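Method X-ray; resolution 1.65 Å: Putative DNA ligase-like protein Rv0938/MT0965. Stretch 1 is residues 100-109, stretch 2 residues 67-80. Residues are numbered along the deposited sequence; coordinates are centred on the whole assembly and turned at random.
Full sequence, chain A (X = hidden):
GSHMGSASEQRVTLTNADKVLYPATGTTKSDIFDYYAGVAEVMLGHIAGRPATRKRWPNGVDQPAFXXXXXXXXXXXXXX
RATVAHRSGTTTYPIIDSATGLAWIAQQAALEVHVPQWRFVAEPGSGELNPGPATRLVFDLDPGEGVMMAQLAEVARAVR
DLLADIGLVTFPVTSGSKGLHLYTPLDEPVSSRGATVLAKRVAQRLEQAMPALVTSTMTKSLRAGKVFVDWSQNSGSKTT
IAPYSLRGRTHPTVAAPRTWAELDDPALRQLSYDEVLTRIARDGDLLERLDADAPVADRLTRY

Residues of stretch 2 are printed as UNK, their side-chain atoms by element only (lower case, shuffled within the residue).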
# COMPACT_ATOMS: atom_id res chain seq x y z
N THR A 100 5.01 -6.10 -17.00
CA THR A 100 6.34 -5.63 -17.34
C THR A 100 6.73 -4.38 -16.54
O THR A 100 7.90 -4.20 -16.20
CB THR A 100 6.51 -5.42 -18.85
OG1 THR A 100 6.12 -6.63 -19.53
CG2 THR A 100 7.95 -5.18 -19.16
N GLY A 101 5.73 -3.56 -16.17
CA GLY A 101 5.97 -2.44 -15.29
C GLY A 101 6.50 -2.90 -13.94
O GLY A 101 7.40 -2.31 -13.36
N LEU A 102 5.90 -3.98 -13.41
CA LEU A 102 6.38 -4.53 -12.14
C LEU A 102 7.77 -5.17 -12.31
O LEU A 102 8.57 -5.15 -11.37
CB LEU A 102 5.39 -5.52 -11.55
CG LEU A 102 4.16 -4.86 -10.93
CD1 LEU A 102 3.05 -5.85 -10.69
CD2 LEU A 102 4.51 -4.10 -9.65
N ALA A 103 8.03 -5.75 -13.47
CA ALA A 103 9.41 -6.19 -13.78
C ALA A 103 10.41 -5.01 -13.69
O ALA A 103 11.54 -5.16 -13.19
CB ALA A 103 9.47 -6.88 -15.12
N TRP A 104 10.01 -3.84 -14.20
CA TRP A 104 10.83 -2.61 -14.09
C TRP A 104 11.00 -2.22 -12.61
O TRP A 104 12.11 -1.94 -12.15
CB TRP A 104 10.16 -1.46 -14.88
CG TRP A 104 10.88 -0.17 -14.73
CD1 TRP A 104 12.12 0.14 -15.23
CD2 TRP A 104 10.47 0.94 -13.93
NE1 TRP A 104 12.47 1.42 -14.85
CE2 TRP A 104 11.47 1.94 -14.06
CE3 TRP A 104 9.32 1.22 -13.16
CZ2 TRP A 104 11.36 3.18 -13.41
CZ3 TRP A 104 9.20 2.43 -12.53
CH2 TRP A 104 10.22 3.43 -12.66
N ILE A 105 9.92 -2.29 -11.83
CA ILE A 105 10.01 -2.03 -10.40
C ILE A 105 11.09 -2.95 -9.75
O ILE A 105 11.95 -2.48 -9.00
CB ILE A 105 8.64 -2.26 -9.77
CG1 ILE A 105 7.72 -1.06 -10.09
CG2 ILE A 105 8.76 -2.52 -8.25
CD1 ILE A 105 8.16 0.27 -9.46
N ALA A 106 11.07 -4.23 -10.09
CA ALA A 106 12.04 -5.17 -9.54
C ALA A 106 13.45 -4.85 -10.01
O ALA A 106 14.37 -4.82 -9.21
CB ALA A 106 11.67 -6.56 -9.96
N GLN A 107 13.60 -4.59 -11.31
CA GLN A 107 14.91 -4.28 -11.85
C GLN A 107 15.54 -3.00 -11.20
O GLN A 107 16.76 -2.92 -11.03
CB GLN A 107 14.82 -4.17 -13.39
CG GLN A 107 16.03 -3.46 -14.04
CD GLN A 107 17.38 -4.10 -13.74
OE1 GLN A 107 17.48 -5.23 -13.24
NE2 GLN A 107 18.45 -3.36 -14.06
N GLN A 108 14.67 -2.05 -10.86
CA GLN A 108 15.02 -0.77 -10.22
C GLN A 108 15.47 -0.97 -8.74
O GLN A 108 15.92 0.01 -8.09
CB GLN A 108 13.77 0.18 -10.25
CG GLN A 108 13.47 0.83 -11.62
CD GLN A 108 14.40 1.99 -11.86
OE1 GLN A 108 15.40 1.88 -12.61
NE2 GLN A 108 14.15 3.07 -11.14
N ALA A 109 15.31 -2.18 -8.20
CA ALA A 109 15.47 -2.41 -6.73
C ALA A 109 14.48 -1.52 -5.95
O ALA A 109 14.72 -1.11 -4.80
CB ALA A 109 16.93 -2.17 -6.28
N UNK A 67 13.39 7.47 -1.50
CA UNK A 67 12.13 7.61 -2.23
C UNK A 67 12.35 8.27 -3.58
O UNK A 67 13.21 9.16 -3.72
c UNK A 67 8.62 6.10 0.24
c UNK A 67 9.36 6.79 -0.77
c UNK A 67 10.36 7.72 -0.41
c UNK A 67 8.85 6.41 1.59
c UNK A 67 10.57 8.02 0.94
c UNK A 67 9.84 7.36 1.93
c UNK A 67 11.12 8.45 -1.46
N UNK A 68 11.53 7.91 -4.56
CA UNK A 68 11.58 8.56 -5.86
C UNK A 68 10.14 8.72 -6.32
O UNK A 68 9.34 7.79 -6.18
c UNK A 68 12.39 7.71 -6.86
o UNK A 68 14.15 8.39 -10.05
o UNK A 68 13.99 6.53 -8.77
c UNK A 68 13.72 7.75 -9.03
c UNK A 68 12.80 8.51 -8.08
N UNK A 69 9.81 9.92 -6.79
CA UNK A 69 8.44 10.22 -7.21
C UNK A 69 8.42 10.53 -8.70
O UNK A 69 7.88 9.76 -9.50
c UNK A 69 6.85 11.64 -2.66
c UNK A 69 7.65 10.96 -4.95
n UNK A 69 5.66 10.72 -2.66
c UNK A 69 7.85 11.37 -6.39
c UNK A 69 7.18 12.14 -4.08
N UNK A 70 9.04 11.64 -9.08
CA UNK A 70 9.15 11.94 -10.52
C UNK A 70 9.70 10.71 -11.30
O UNK A 70 10.57 9.97 -10.81
c UNK A 70 9.09 14.44 -12.72
c UNK A 70 10.08 13.15 -10.74
c UNK A 70 10.25 13.61 -12.19
o UNK A 70 8.29 14.95 -11.95
n UNK A 70 9.03 14.62 -14.05
N UNK A 71 9.17 10.51 -12.51
CA UNK A 71 9.64 9.47 -13.41
C UNK A 71 10.80 10.01 -14.25
O UNK A 71 10.59 10.84 -15.13
c UNK A 71 7.72 7.26 -16.03
c UNK A 71 9.40 6.53 -14.30
c UNK A 71 8.89 7.71 -15.15
c UNK A 71 8.51 8.98 -14.33
N UNK A 72 12.00 9.49 -13.99
CA UNK A 72 13.22 9.95 -14.68
C UNK A 72 13.15 9.68 -16.19
O UNK A 72 12.56 8.63 -16.60
c UNK A 72 14.44 9.26 -14.10
N UNK A 73 13.74 10.56 -17.00
CA UNK A 73 13.78 10.32 -18.46
C UNK A 73 14.46 8.98 -18.83
O UNK A 73 14.19 8.38 -19.89
c UNK A 73 14.44 11.48 -19.22
c UNK A 73 14.27 11.55 -20.74
c UNK A 73 15.10 12.70 -21.29
c UNK A 73 12.81 11.80 -21.09
N UNK A 74 15.37 8.52 -17.98
CA UNK A 74 16.08 7.27 -18.22
C UNK A 74 15.16 6.02 -18.10
O UNK A 74 15.55 4.91 -18.52
o UNK A 74 16.76 7.12 -15.91
c UNK A 74 17.24 7.17 -17.24
N UNK A 75 13.98 6.20 -17.50
CA UNK A 75 12.99 5.09 -17.35
C UNK A 75 12.43 4.73 -18.75
O UNK A 75 12.44 5.57 -19.68
c UNK A 75 11.88 5.50 -16.40
N UNK A 76 11.94 3.51 -18.92
CA UNK A 76 11.39 3.10 -20.24
C UNK A 76 10.30 4.03 -20.76
O UNK A 76 9.46 4.48 -19.98
c UNK A 76 10.82 1.71 -19.96
c UNK A 76 11.68 1.20 -18.87
c UNK A 76 11.94 2.39 -17.96
N UNK A 77 10.34 4.34 -22.06
CA UNK A 77 9.35 5.30 -22.61
C UNK A 77 7.92 4.75 -22.60
O UNK A 77 6.94 5.52 -22.70
c UNK A 77 11.34 3.93 -23.07
c UNK A 77 11.16 4.90 -24.14
c UNK A 77 9.82 5.54 -24.06
N UNK A 78 7.80 3.43 -22.51
CA UNK A 78 6.49 2.77 -22.61
C UNK A 78 5.71 2.77 -21.29
O UNK A 78 4.51 2.40 -21.26
c UNK A 78 6.65 -0.23 -20.22
c UNK A 78 8.21 -1.58 -18.85
c UNK A 78 9.00 0.26 -22.96
c UNK A 78 7.74 0.53 -22.48
c UNK A 78 7.66 -0.12 -21.20
c UNK A 78 6.94 -0.97 -19.04
c UNK A 78 6.65 1.35 -23.17
c UNK A 78 8.91 -0.77 -20.98
n UNK A 78 9.70 -0.52 -22.07
c UNK A 78 9.18 -1.51 -19.82
N UNK A 79 6.36 3.17 -20.18
CA UNK A 79 5.61 3.29 -18.92
C UNK A 79 4.52 4.36 -19.05
O UNK A 79 4.76 5.44 -19.58
c UNK A 79 7.41 2.53 -17.25
c UNK A 79 8.55 3.12 -16.41
c UNK A 79 6.55 1.61 -16.38
c UNK A 79 6.56 3.67 -17.79
N UNK A 80 3.31 4.02 -18.59
CA UNK A 80 2.29 5.06 -18.41
C UNK A 80 2.77 6.08 -17.37
O UNK A 80 3.54 5.74 -16.46
c UNK A 80 0.98 4.42 -17.99
o UNK A 80 0.53 3.56 -19.02
O HOH W 1 12.18 4.57 -9.86

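Position 67 has seven side-chain carbons, one leading to a six-membered ring, with no oxygen, and it lies out of reach of stretch 1. It is Phe67. Position 68 has three carbons, the third carrying two oxygens, a carboxylate. One oxygen lies near the amide of Gln108, with a water between them. This is Glu68. Its OE1 is 4.2 Å from Gln108 NE2. The water donates to Glu68 OE1 at 2.9 Å and accepts from Gln108 NE2 at 2.8 Å.

Position 69 has four carbons in a row ending in nitrogen and does not touch stretch 1: Lys69. Position 70 has three carbons, the third carrying one oxygen and one nitrogen, also without contact: Gln70.

Position 71 has four carbons, forked at the second. One end reaches the six-membered ring of Trp104. A fork at the second carbon means Leu71. Its CD1 is 3.6 Å from Trp104 CH2.

Position 72 has a single carbon and makes no contact: Ala72. Position 73 has four carbons forked at the second, out of reach of stretch 1: Leu73. Position 74 has one carbon and one oxygen, again apart: Ser74. Position 75 has one carbon; its CB is 3.8 Å from Trp104 CZ2. It is Ala75. Its backbone N donates a hydrogen bond to Ala72 O at 3.0 Å, closing the type I turn from Ala72 to Ala75.

Position 76 has three carbons closing a ring onto its own backbone N. The ring packs against the indole of Trp104. This is Pro76. Its CD is 3.3 Å from Trp104 NE1. Position 77 has the same closed ring but no contact: Pro77.

Position 78 has one carbon, then fused five- and six-membered rings holding eight carbons and one nitrogen. The six-membered ring reaches Thr100. This is Trp78. Its CH2 is 3.6 Å from Thr100 CG2, and Gly101 N lies at the ring edge.

Position 79 has four carbons forked at the second. One end sits over a face of the Trp104 ring. This is Leu79. Its CD1 is 3.7 Å from the centroid of the six-membered ring of Trp104, a CH-pi contact. Position 80 has one carbon and one oxygen, out of reach: Ser80.

The contact centres on Trp104. Its t rotamer carries the indole among Leu71, Ala75, Pro76 and Leu79. Gly101 has no side chain, and its CA is 4.2 Å from Leu79 CD2. No direct hydrogen bond crosses. Apolar packing dominates, and the water joins Glu68 to Gln108.

Stretch 2 67-80: FEKQLALSAPPWLS
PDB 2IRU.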